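Local coordinates for extracellular solute-binding protein, family 1 (Bifidobacterium longum subsp. infantis ATCC 15697, PDB 3QUF) that probably captures a solute, likely a sugar or oligosaccharide, outside the cell and delivers it to an ABC-type membrane transporter, at residues K31-K39 / R77-N88; Y130-A140 / I295-A304. All coordinates share one frame; numbering follows the deposited sequence. Where two conformers were deposited one is given.

In the fold
From the N terminus, strand 30-36 is followed by helix 40-53, strand 57-63 and helix 67-79 before the chain returns in strand 86-89. Interaction 1, with 37 residues between its segments, pairs strand 30-36 in parallel with 86-89. Interaction 2 opens only later in the chain: 154 residues separate its segments, and it joins strand 135-144 to strand 295-305 as antiparallel neighbours. The two contacts therefore follow in series, neither enclosing nor crossing the other. Their centres are about 20 Å apart, yet they meet where strand 86-89 borders strand 295-305: Asn88 reaches Gly302, and Phe87 O probably accepts from Ala304 N. Interaction 2 thus carries one mixed sheet from the N-terminal strands toward the molecule's centre.

Interaction 1: residues K31-K39 / R77-N88; sequences KISFYSYFK and RLAGGKPPTIFN
Tyr35, Asn88 and Ile86 bury the most surface in this parallel pairing of an alpha/beta sheet, where strand 30-36 lies between 57-63 and 86-89 and helices fill the connections. With CG anti to the backbone N (chi1 -173°), the Tyr35 ring reaches Arg77, whose guanidinium stacks over one face, planes 30° apart and CZ 4.3 Å from the ring centroid, a cation-pi contact. Tyrosine suits the site because its face takes the cation while its OH bonds Thr73; Arg77 NH1 in turn bonds Gln62. Tyr35 CB rests on Pro84 CB at 3.8 Å.

Ile86 N donates to Ser33 O, and Ile86 O accepts from Tyr35 N. On the other face of the sheet from Tyr35, Ile86 CG2 lies 3.6 Å from Phe34 CD1, a branched chain against a ring.

Asn88 OD1 accepts the N-H of Tyr37 at 2.9 Å, and ND2, at the Phe38 ring edge, donates to Gly302 O. With an alanine here, Tyr37 N-H is likely to lose its acceptor and Gly302 O its donor, untying the loop after strand 31-36 from strand 295-305.

Thr85 OG1 accepts from Ser33 N at 3.0 Å (174°), while Ser33 OG takes Thr85 N. Side-chain groups thus carry on the hydrogen bonding at either end of a short parallel pairing.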
loop_
_atom_site.group_PDB
_atom_site.type_symbol
_atom_site.label_atom_id
_atom_site.label_comp_id
_atom_site.label_asym_id
_atom_site.label_seq_id
_atom_site.Cartn_x
_atom_site.Cartn_y
_atom_site.Cartn_z
ATOM N N LYS A 31 10.172 -31.770 8.034
ATOM C CA LYS A 31 9.553 -30.829 8.959
ATOM C C LYS A 31 10.027 -29.403 8.688
ATOM O O LYS A 31 11.233 -29.157 8.728
ATOM C CB LYS A 31 9.950 -31.202 10.383
ATOM C CG LYS A 31 9.520 -32.594 10.793
ATOM C CD LYS A 31 9.706 -32.778 12.286
ATOM C CE LYS A 31 9.214 -31.567 13.053
ATOM N NZ LYS A 31 7.738 -31.438 13.051
ATOM N N ILE A 32 9.106 -28.477 8.459
ATOM C CA ILE A 32 9.432 -27.044 8.333
ATOM C C ILE A 32 8.537 -26.205 9.235
ATOM O O ILE A 32 7.494 -26.705 9.704
ATOM C CB ILE A 32 9.357 -26.529 6.891
ATOM C CG1 ILE A 32 7.980 -26.796 6.240
ATOM C CG2 ILE A 32 10.490 -27.202 6.074
ATOM C CD1 ILE A 32 7.818 -26.156 4.840
ATOM N N SER A 33 8.977 -24.977 9.523
ATOM C CA SER A 33 8.226 -24.060 10.342
ATOM C C SER A 33 7.928 -22.772 9.598
ATOM O O SER A 33 8.651 -22.387 8.676
ATOM C CB SER A 33 8.960 -23.748 11.641
ATOM O OG SER A 33 10.259 -23.296 11.338
ATOM N N PHE A 34 6.849 -22.111 9.995
ATOM C CA PHE A 34 6.425 -20.847 9.398
ATOM C C PHE A 34 6.041 -19.950 10.542
ATOM O O PHE A 34 5.179 -20.343 11.343
ATOM C CB PHE A 34 5.240 -21.113 8.473
ATOM C CG PHE A 34 4.563 -19.888 7.867
ATOM C CD1 PHE A 34 5.190 -18.685 7.678
ATOM C CD2 PHE A 34 3.234 -20.000 7.460
ATOM C CE1 PHE A 34 4.501 -17.585 7.126
ATOM C CE2 PHE A 34 2.551 -18.923 6.922
ATOM C CZ PHE A 34 3.157 -17.738 6.764
ATOM N N TYR A 35 6.750 -18.844 10.714
ATOM C CA TYR A 35 6.368 -17.842 11.709
ATOM C C TYR A 35 5.644 -16.781 10.922
ATOM O O TYR A 35 6.251 -16.017 10.170
ATOM C CB TYR A 35 7.569 -17.264 12.439
ATOM C CG TYR A 35 7.168 -16.357 13.578
ATOM C CD1 TYR A 35 6.210 -16.766 14.493
ATOM C CD2 TYR A 35 7.715 -15.122 13.746
ATOM C CE1 TYR A 35 5.828 -15.943 15.561
ATOM C CE2 TYR A 35 7.341 -14.288 14.810
ATOM C CZ TYR A 35 6.389 -14.703 15.693
ATOM O OH TYR A 35 6.008 -13.948 16.780
ATOM N N SER A 36 4.327 -16.759 11.067
ATOM C CA SER A 36 3.428 -15.991 10.196
ATOM C C SER A 36 2.983 -14.631 10.768
ATOM O O SER A 36 2.523 -14.540 11.904
ATOM C CB SER A 36 2.183 -16.823 9.919
ATOM O OG SER A 36 1.231 -16.116 9.136
ATOM N N TYR A 37 3.155 -13.590 9.976
ATOM C CA TYR A 37 2.591 -12.260 10.282
ATOM C C TYR A 37 1.058 -12.316 10.255
ATOM O O TYR A 37 0.365 -11.588 10.970
ATOM C CB TYR A 37 3.070 -11.287 9.256
ATOM C CG TYR A 37 2.459 -9.924 9.302
ATOM C CD1 TYR A 37 2.884 -8.993 10.215
ATOM C CD2 TYR A 37 1.413 -9.622 8.477
ATOM C CE1 TYR A 37 2.307 -7.717 10.237
ATOM C CE2 TYR A 37 0.826 -8.365 8.481
ATOM C CZ TYR A 37 1.268 -7.442 9.378
ATOM O OH TYR A 37 0.672 -6.193 9.392
ATOM N N PHE A 38 0.551 -13.180 9.396
ATOM C CA PHE A 38 -0.897 -13.307 9.168
ATOM C C PHE A 38 -1.513 -14.196 10.204
ATOM O O PHE A 38 -0.963 -15.236 10.590
ATOM C CB PHE A 38 -1.107 -13.874 7.763
ATOM C CG PHE A 38 -0.634 -12.961 6.691
ATOM C CD1 PHE A 38 -1.356 -11.835 6.362
ATOM C CD2 PHE A 38 0.621 -13.138 6.079
ATOM C CE1 PHE A 38 -0.882 -10.970 5.387
ATOM C CE2 PHE A 38 1.069 -12.262 5.135
ATOM C CZ PHE A 38 0.326 -11.190 4.800
ATOM N N LYS A 39 -2.700 -13.795 10.654
ATOM C CA LYS A 39 -3.448 -14.589 11.582
ATOM C C LYS A 39 -4.073 -15.819 10.900
ATOM O O LYS A 39 -4.189 -15.886 9.675
ATOM C CB LYS A 39 -4.517 -13.735 12.234
ATOM C CG LYS A 39 -3.910 -12.656 13.176
ATOM C CD LYS A 39 -4.969 -12.028 14.078
ATOM C CE LYS A 39 -4.342 -11.539 15.399
ATOM N NZ LYS A 39 -3.270 -10.535 15.104
ATOM N N ARG A 77 14.060 -14.902 16.640
ATOM C CA ARG A 77 14.058 -16.252 16.143
ATOM C C ARG A 77 15.032 -16.447 14.987
ATOM O O ARG A 77 15.665 -17.501 14.894
ATOM C CB ARG A 77 12.673 -16.670 15.741
ATOM C CG ARG A 77 11.752 -16.759 16.923
ATOM C CD ARG A 77 10.406 -17.254 16.558
ATOM N NE ARG A 77 9.568 -17.215 17.754
ATOM C CZ ARG A 77 8.393 -17.822 17.913
ATOM N NH1 ARG A 77 7.875 -18.577 16.958
ATOM N NH2 ARG A 77 7.743 -17.685 19.074
ATOM N N LEU A 78 15.172 -15.450 14.127
ATOM C CA LEU A 78 16.122 -15.542 13.021
ATOM C C LEU A 78 17.540 -15.560 13.533
ATOM O O LEU A 78 18.395 -16.165 12.905
ATOM C CB LEU A 78 15.966 -14.401 12.007
ATOM C CG LEU A 78 14.669 -14.484 11.219
ATOM C CD1 LEU A 78 14.524 -13.216 10.391
ATOM C CD2 LEU A 78 14.629 -15.727 10.323
ATOM N N ALA A 79 17.778 -14.907 14.676
ATOM C CA ALA A 79 19.099 -14.853 15.274
ATOM C C ALA A 79 19.462 -16.097 16.083
ATOM O O ALA A 79 20.629 -16.281 16.392
ATOM C CB ALA A 79 19.206 -13.598 16.185
ATOM N N GLY A 80 18.478 -16.901 16.476
ATOM C CA GLY A 80 18.686 -18.025 17.374
ATOM C C GLY A 80 19.109 -19.294 16.646
ATOM O O GLY A 80 19.448 -19.249 15.478
ATOM N N GLY A 81 19.023 -20.426 17.340
ATOM C CA GLY A 81 19.495 -21.672 16.797
ATOM C C GLY A 81 18.548 -22.411 15.880
ATOM O O GLY A 81 18.961 -23.374 15.255
ATOM N N LYS A 82 17.297 -21.954 15.813
ATOM C CA LYS A 82 16.248 -22.622 15.034
ATOM C C LYS A 82 15.400 -21.603 14.256
ATOM O O LYS A 82 14.249 -21.379 14.608
ATOM C CB LYS A 82 15.362 -23.470 15.969
ATOM C CG LYS A 82 14.576 -22.711 17.091
ATOM C CD LYS A 82 13.599 -23.626 17.881
ATOM C CE LYS A 82 14.262 -24.297 19.092
ATOM N NZ LYS A 82 13.376 -25.298 19.791
ATOM N N PRO A 83 15.980 -20.929 13.229
ATOM C CA PRO A 83 15.146 -19.906 12.603
ATOM C C PRO A 83 13.945 -20.533 11.909
ATOM O O PRO A 83 14.042 -21.675 11.473
ATOM C CB PRO A 83 16.045 -19.294 11.552
ATOM C CG PRO A 83 17.415 -19.722 11.902
ATOM C CD PRO A 83 17.324 -20.950 12.644
ATOM N N PRO A 84 12.832 -19.809 11.830
ATOM C CA PRO A 84 11.684 -20.332 11.092
ATOM C C PRO A 84 12.043 -20.524 9.626
ATOM O O PRO A 84 12.684 -19.647 9.024
ATOM C CB PRO A 84 10.616 -19.244 11.228
ATOM C CG PRO A 84 11.295 -18.061 11.732
ATOM C CD PRO A 84 12.601 -18.462 12.363
ATOM N N THR A 85 11.606 -21.627 9.039
ATOM C CA THR A 85 11.892 -21.848 7.630
ATOM C C THR A 85 11.280 -20.814 6.700
ATOM O O THR A 85 11.870 -20.463 5.645
ATOM C CB THR A 85 11.423 -23.246 7.193
ATOM O OG1 THR A 85 11.553 -24.199 8.243
ATOM C CG2 THR A 85 12.199 -23.697 5.971
ATOM N N ILE A 86 10.052 -20.402 7.015
ATOM C CA ILE A 86 9.305 -19.430 6.259
ATOM C C ILE A 86 8.870 -18.327 7.213
ATOM O O ILE A 86 8.570 -18.576 8.390
ATOM C CB ILE A 86 8.073 -20.042 5.616
ATOM C CG1 ILE A 86 8.417 -21.236 4.744
ATOM C CG2 ILE A 86 7.304 -18.977 4.796
ATOM C CD1 ILE A 86 7.362 -22.334 4.714
ATOM N N PHE A 87 8.918 -17.115 6.719
ATOM C CA PHE A 87 8.545 -15.950 7.502
ATOM C C PHE A 87 8.124 -14.806 6.566
ATOM O O PHE A 87 8.227 -14.914 5.330
ATOM C CB PHE A 87 9.647 -15.550 8.478
ATOM C CG PHE A 87 10.961 -15.335 7.827
ATOM C CD1 PHE A 87 11.276 -14.123 7.251
ATOM C CD2 PHE A 87 11.873 -16.397 7.732
ATOM C CE1 PHE A 87 12.514 -13.958 6.589
ATOM C CE2 PHE A 87 13.095 -16.215 7.091
ATOM C CZ PHE A 87 13.384 -15.005 6.506
ATOM N N ASN A 88 7.712 -13.688 7.145
ATOM C CA ASN A 88 7.269 -12.559 6.346
ATOM C C ASN A 88 8.156 -11.350 6.433
ATOM O O ASN A 88 8.650 -11.002 7.509
ATOM C CB ASN A 88 5.843 -12.161 6.782
ATOM C CG ASN A 88 4.800 -13.184 6.410
ATOM O OD1 ASN A 88 4.177 -13.810 7.263
ATOM N ND2 ASN A 88 4.609 -13.406 5.067
HETATM O O HOH W 1 11.152 -22.061 14.222
#

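Interaction 2: residues Y130-A140 / I295-A304; sequences YGMPVSAWVGA and INGGPDQGFA
This is an antiparallel strand pairing about 6 Å from the molecule's centre, where the strands pass between the two lobes, as the hinge strands of solute-binding proteins probably do. The short axes of 135-140 and 295-299 lie at 167°, and after a break Met132 (selenomethionine) pairs with Phe303. Regular bonds join Trp137 with Gly298 and Gly139 with Asn296.

Trp137 and Phe303 carry most of the side-chain contact. Trp137 CG stands between the backbone N and the carbonyl carbon (chi1 65°), which folds the indole across the neighbouring strand. Gly297 CA sits over the six-membered ring, 3.6 Å from its centroid, a CH-pi contact, and Gly298 N lies over the same face. Gly297 has backbone angles that by themselves call for glycine, and a CB there would strike Trp137 O; one on Gly298 would be crowded by Pro299 CD and lie close to the indole NE1. NE1 donates to a water at 3.0 Å that also bonds Pro299 O, while Trp369 meets the indole edge-to-face. Phe303 turns its ring edge to Met132 O, with CD1 at 3.5 Å.

At the break, Asp300 centres an inverse gamma turn and its N-H reaches Ser135 O at 2.8 Å. Serine's small hydroxyl suits this kink: waters bridge its OG to Asp300 OD2, and to Val134 N and Gln301 O.

Backbone bonds hold both ends, the indole on its glycines adding to one and the Phe303 ring edge to the other, with water bridging the break.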
loop_
_atom_site.group_PDB
_atom_site.type_symbol
_atom_site.label_atom_id
_atom_site.label_comp_id
_atom_site.label_asym_id
_atom_site.label_seq_id
_atom_site.Cartn_x
_atom_site.Cartn_y
_atom_site.Cartn_z
ATOM N N TYR A 130 14.592 -11.484 -2.410
ATOM C CA TYR A 130 14.574 -12.147 -1.101
ATOM C C TYR A 130 13.195 -12.402 -0.575
ATOM O O TYR A 130 13.049 -13.004 0.503
ATOM C CB TYR A 130 15.357 -11.309 -0.089
ATOM C CG TYR A 130 16.819 -11.290 -0.383
ATOM C CD1 TYR A 130 17.641 -12.391 -0.051
ATOM C CD2 TYR A 130 17.399 -10.194 -0.999
ATOM C CE1 TYR A 130 19.003 -12.379 -0.330
ATOM C CE2 TYR A 130 18.778 -10.173 -1.278
ATOM C CZ TYR A 130 19.557 -11.282 -0.955
ATOM O OH TYR A 130 20.903 -11.285 -1.243
ATOM N N GLY A 131 12.155 -11.983 -1.285
ATOM C CA GLY A 131 10.769 -12.214 -0.815
ATOM C C GLY A 131 9.805 -12.136 -1.976
ATOM O O GLY A 131 10.114 -11.539 -3.044
HETATM N N MSE A 132 8.636 -12.734 -1.769
HETATM C CA MSE A 132 7.623 -12.767 -2.786
HETATM C C MSE A 132 6.302 -12.304 -2.203
HETATM O O MSE A 132 5.771 -12.959 -1.294
HETATM C CB MSE A 132 7.447 -14.213 -3.326
HETATM C CG MSE A 132 6.224 -14.361 -4.209
HETATM SE SE MSE A 132 5.823 -16.221 -4.653
HETATM C CE MSE A 132 5.165 -16.712 -2.974
ATOM N N PRO A 133 5.742 -11.198 -2.726
ATOM C CA PRO A 133 4.372 -10.831 -2.412
ATOM C C PRO A 133 3.421 -11.524 -3.371
ATOM O O PRO A 133 3.757 -11.742 -4.539
ATOM C CB PRO A 133 4.352 -9.333 -2.691
ATOM C CG PRO A 133 5.326 -9.147 -3.806
ATOM C CD PRO A 133 6.305 -10.319 -3.772
ATOM N N VAL A 134 2.248 -11.889 -2.877
ATOM C CA VAL A 134 1.235 -12.428 -3.735
ATOM C C VAL A 134 -0.078 -11.652 -3.715
ATOM O O VAL A 134 -0.990 -11.988 -4.489
ATOM C CB VAL A 134 0.949 -13.902 -3.440
ATOM C CG1 VAL A 134 2.237 -14.729 -3.693
ATOM C CG2 VAL A 134 0.408 -14.080 -1.990
ATOM N N SER A 135 -0.169 -10.628 -2.881
ATOM C CA SER A 135 -1.429 -9.928 -2.700
ATOM C C SER A 135 -1.166 -8.487 -2.350
ATOM O O SER A 135 -0.051 -8.125 -1.955
ATOM C CB SER A 135 -2.266 -10.596 -1.627
ATOM O OG SER A 135 -1.583 -10.559 -0.422
ATOM N N ALA A 136 -2.201 -7.660 -2.501
ATOM C CA ALA A 136 -2.056 -6.219 -2.380
ATOM C C ALA A 136 -3.356 -5.625 -1.895
ATOM O O ALA A 136 -4.433 -6.195 -2.039
ATOM C CB ALA A 136 -1.680 -5.594 -3.728
ATOM N N TRP A 137 -3.230 -4.447 -1.332
ATOM C CA TRP A 137 -4.359 -3.599 -1.030
ATOM C C TRP A 137 -4.342 -2.390 -1.954
ATOM O O TRP A 137 -3.285 -2.035 -2.500
ATOM C CB TRP A 137 -4.250 -3.130 0.416
ATOM C CG TRP A 137 -3.058 -2.245 0.687
ATOM C CD1 TRP A 137 -1.788 -2.626 1.055
ATOM C CD2 TRP A 137 -3.016 -0.811 0.595
ATOM N NE1 TRP A 137 -0.960 -1.541 1.149
ATOM C CE2 TRP A 137 -1.695 -0.407 0.915
ATOM C CE3 TRP A 137 -3.965 0.162 0.297
ATOM C CZ2 TRP A 137 -1.306 0.919 0.893
ATOM C CZ3 TRP A 137 -3.571 1.503 0.286
ATOM C CH2 TRP A 137 -2.256 1.861 0.577
ATOM N N VAL A 138 -5.496 -1.741 -2.065
ATOM C CA VAL A 138 -5.623 -0.516 -2.841
ATOM C C VAL A 138 -6.488 0.513 -2.142
ATOM O O VAL A 138 -7.292 0.197 -1.249
ATOM C CB VAL A 138 -6.178 -0.793 -4.229
ATOM C CG1 VAL A 138 -5.221 -1.676 -5.028
ATOM C CG2 VAL A 138 -7.590 -1.367 -4.143
ATOM N N GLY A 139 -6.293 1.766 -2.519
ATOM C CA GLY A 139 -7.113 2.863 -2.041
ATOM C C GLY A 139 -7.307 3.872 -3.169
ATOM O O GLY A 139 -6.466 3.992 -4.073
ATOM N N ALA A 140 -8.385 4.641 -3.084
ATOM C CA ALA A 140 -8.740 5.566 -4.171
ATOM C C ALA A 140 -9.748 6.597 -3.674
ATOM O O ALA A 140 -10.026 6.649 -2.471
ATOM C CB ALA A 140 -9.301 4.755 -5.378
ATOM N N ILE A 295 -3.521 5.152 -8.275
ATOM C CA ILE A 295 -4.236 4.808 -7.055
ATOM C C ILE A 295 -3.219 4.548 -5.951
ATOM O O ILE A 295 -2.013 4.437 -6.180
ATOM C CB ILE A 295 -5.216 3.627 -7.247
ATOM C CG1 ILE A 295 -4.467 2.329 -7.543
ATOM C CG2 ILE A 295 -6.235 3.965 -8.331
ATOM C CD1 ILE A 295 -5.335 1.113 -7.702
ATOM N N ASN A 296 -3.708 4.508 -4.729
ATOM C CA ASN A 296 -2.892 4.054 -3.636
ATOM C C ASN A 296 -2.853 2.516 -3.656
ATOM O O ASN A 296 -3.829 1.831 -3.979
ATOM C CB ASN A 296 -3.494 4.416 -2.259
ATOM C CG ASN A 296 -3.534 5.925 -1.915
ATOM O OD1 ASN A 296 -4.305 6.310 -1.013
ATOM N ND2 ASN A 296 -2.747 6.771 -2.579
ATOM N N GLY A 297 -1.756 1.958 -3.177
ATOM C CA GLY A 297 -1.726 0.535 -2.920
ATOM C C GLY A 297 -0.323 0.044 -2.671
ATOM O O GLY A 297 0.670 0.766 -2.830
ATOM N N GLY A 298 -0.244 -1.209 -2.268
ATOM C CA GLY A 298 1.050 -1.816 -1.995
ATOM C C GLY A 298 0.879 -3.284 -1.697
ATOM O O GLY A 298 -0.257 -3.769 -1.565
ATOM N N PRO A 299 2.004 -4.023 -1.612
ATOM C CA PRO A 299 1.958 -5.423 -1.321
ATOM C C PRO A 299 1.510 -5.673 0.132
ATOM O O PRO A 299 1.929 -4.962 1.041
ATOM C CB PRO A 299 3.422 -5.860 -1.551
ATOM C CG PRO A 299 4.208 -4.678 -1.065
ATOM C CD PRO A 299 3.397 -3.525 -1.659
ATOM N N ASP A 300 0.692 -6.687 0.332
ATOM C CA ASP A 300 0.291 -7.116 1.684
ATOM C C ASP A 300 1.379 -8.070 2.201
ATOM O O ASP A 300 1.192 -9.296 2.282
ATOM C CB ASP A 300 -1.084 -7.756 1.697
ATOM C CG ASP A 300 -1.574 -8.029 3.114
ATOM O OD1 ASP A 300 -1.001 -7.396 4.059
ATOM O OD2 ASP A 300 -2.608 -8.727 3.270
ATOM N N GLN A 301 2.535 -7.477 2.505
ATOM C CA GLN A 301 3.769 -8.157 2.909
ATOM C C GLN A 301 4.309 -9.157 1.873
ATOM O O GLN A 301 3.726 -9.372 0.820
ATOM C CB GLN A 301 3.602 -8.862 4.266
ATOM C CG GLN A 301 2.623 -8.260 5.203
ATOM C CD GLN A 301 2.707 -6.786 5.339
ATOM O OE1 GLN A 301 3.785 -6.172 5.352
ATOM N NE2 GLN A 301 1.513 -6.164 5.396
ATOM N N GLY A 302 5.473 -9.683 2.173
ATOM C CA GLY A 302 6.154 -10.656 1.325
ATOM C C GLY A 302 6.449 -11.909 2.114
ATOM O O GLY A 302 6.496 -11.893 3.345
ATOM N N PHE A 303 6.639 -13.009 1.397
ATOM C CA PHE A 303 7.034 -14.283 1.980
ATOM C C PHE A 303 8.468 -14.593 1.646
ATOM O O PHE A 303 8.884 -14.405 0.513
ATOM C CB PHE A 303 6.132 -15.394 1.448
ATOM C CG PHE A 303 4.708 -15.261 1.890
ATOM C CD1 PHE A 303 3.871 -14.320 1.309
ATOM C CD2 PHE A 303 4.220 -16.019 2.947
ATOM C CE1 PHE A 303 2.557 -14.154 1.781
ATOM C CE2 PHE A 303 2.920 -15.847 3.391
ATOM C CZ PHE A 303 2.105 -14.913 2.811
ATOM N N ALA A 304 9.206 -15.087 2.624
ATOM C CA ALA A 304 10.629 -15.361 2.502
ATOM C C ALA A 304 10.964 -16.706 3.126
ATOM O O ALA A 304 10.206 -17.249 3.966
ATOM C CB ALA A 304 11.414 -14.235 3.194
HETATM O O HOH W 2 1.454 -10.976 -0.169
HETATM O O HOH W 3 -3.257 -10.791 1.635
HETATM O O HOH W 4 1.583 -2.711 2.269
#